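Local coordinates for seryl-tRNA synthetase (Pyrococcus horikoshii, PDB 2DQ0) that activates serine with ATP and transfers it to tRNA(Ser), working as a class II synthetase homodimer, at the interface of chains A and B. Numbering follows the deposited sequence. Chains: chain A/B, Seryl-tRNA synthetase.

The interface of chains A and B. Residues chain A 187-190, 193; chain B 213-215.
A:Asn190 and B:Pro214 meet where strand 187-189 of one subunit runs antiparallel to strand 213-216 of the other, with A:Leu189 and B:Val215 paired as a beta bridge between chains. The backbone N of A:Asn190, the first residue of helix 190-209, gives a weak hydrogen bond to the carbonyl O of B:Pro214 at 3.0 Å, bent to 127° at the hydrogen. The pyrrolidine ring of B:Pro214 crosses the asparagine side chain at about a right angle: its CG rests against A:Asn190 CA at 3.4 Å, while its CD faces the amide nitrogen ND2 at 3.7 Å. With CG anti to its own carbonyl carbon (chi1 -52°), the A:Asn190 side chain reaches past the proline toward B:Thr213, whose methyl CG2 lies 3.5 Å from ND2. Replacing B:Pro214 with a glycine would probably open a gap beside the A:Asn190 backbone and leave its carboxamide less confined, because the ring carbons packed against them would be missing. On the other flank, A:Val193, one turn into the helix, sets its CG2 methyl 3.6 Å from the B:Pro214 carbonyl O and also against the B:Val215 backbone. B:Val215 lies alongside A:Leu189, its CB 4.0 Å from the leucine CD2 methyl. The CG2 methyl of B:Val215 approaches the rim of the A:Tyr187 ring within the ring plane, 3.9 Å from the tyrosine CD2. Polar contact is thus slight, and the patch relies mainly on apolar packing around the paired strands. Repeated by the two-fold axis with the chains exchanged, it helps join the subunits into the homodimer, across which tRNA binds.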
# COMPACT_ATOMS: atom_id res chain seq x y z
N TYR A 187 7.58 -7.24 10.33
CA TYR A 187 7.61 -8.33 9.37
C TYR A 187 6.76 -9.33 10.16
O TYR A 187 6.96 -9.51 11.36
CB TYR A 187 9.00 -8.99 9.16
CG TYR A 187 9.98 -8.22 8.31
CD1 TYR A 187 10.75 -7.20 8.87
CD2 TYR A 187 10.14 -8.51 6.95
CE1 TYR A 187 11.65 -6.48 8.11
CE2 TYR A 187 11.04 -7.80 6.17
CZ TYR A 187 11.79 -6.79 6.76
OH TYR A 187 12.70 -6.07 6.03
N LEU A 188 5.78 -9.94 9.50
CA LEU A 188 4.95 -10.95 10.13
C LEU A 188 5.46 -12.28 9.52
O LEU A 188 5.77 -12.35 8.31
CB LEU A 188 3.50 -10.68 9.79
CG LEU A 188 2.47 -10.49 10.89
CD1 LEU A 188 2.94 -9.52 11.99
CD2 LEU A 188 1.21 -9.98 10.22
N LEU A 189 5.58 -13.32 10.35
CA LEU A 189 6.13 -14.60 9.90
C LEU A 189 5.29 -15.84 10.15
O LEU A 189 4.33 -15.84 10.93
CB LEU A 189 7.49 -14.82 10.56
CG LEU A 189 8.50 -13.68 10.54
CD1 LEU A 189 9.54 -13.91 11.63
CD2 LEU A 189 9.19 -13.57 9.19
N ASN A 190 5.68 -16.91 9.45
CA ASN A 190 5.06 -18.22 9.54
C ASN A 190 3.55 -18.35 9.67
O ASN A 190 2.79 -17.76 8.88
CB ASN A 190 5.72 -19.00 10.67
CG ASN A 190 7.21 -19.01 10.53
OD1 ASN A 190 7.92 -18.49 11.36
ND2 ASN A 190 7.70 -19.59 9.44
N VAL A 193 1.24 -15.43 9.28
CA VAL A 193 0.93 -14.93 7.94
C VAL A 193 -0.29 -15.69 7.43
O VAL A 193 -1.20 -15.10 6.84
CB VAL A 193 2.11 -15.12 6.96
CG1 VAL A 193 1.69 -14.73 5.56
CG2 VAL A 193 3.29 -14.25 7.38
N THR B 213 10.00 -19.81 4.39
CA THR B 213 9.38 -19.14 5.53
C THR B 213 8.44 -18.07 4.96
O THR B 213 8.88 -17.20 4.19
CB THR B 213 10.46 -18.46 6.41
OG1 THR B 213 11.28 -19.48 7.00
CG2 THR B 213 9.84 -17.59 7.51
N PRO B 214 7.14 -18.13 5.28
CA PRO B 214 6.21 -17.13 4.75
C PRO B 214 6.33 -15.80 5.51
O PRO B 214 6.42 -15.80 6.74
CB PRO B 214 4.85 -17.79 4.93
CG PRO B 214 5.03 -18.60 6.16
CD PRO B 214 6.42 -19.20 5.98
N VAL B 215 6.32 -14.69 4.77
CA VAL B 215 6.46 -13.39 5.40
C VAL B 215 5.62 -12.28 4.76
O VAL B 215 5.40 -12.27 3.55
CB VAL B 215 7.98 -12.96 5.45
CG1 VAL B 215 8.74 -13.72 4.44
CG2 VAL B 215 8.16 -11.45 5.25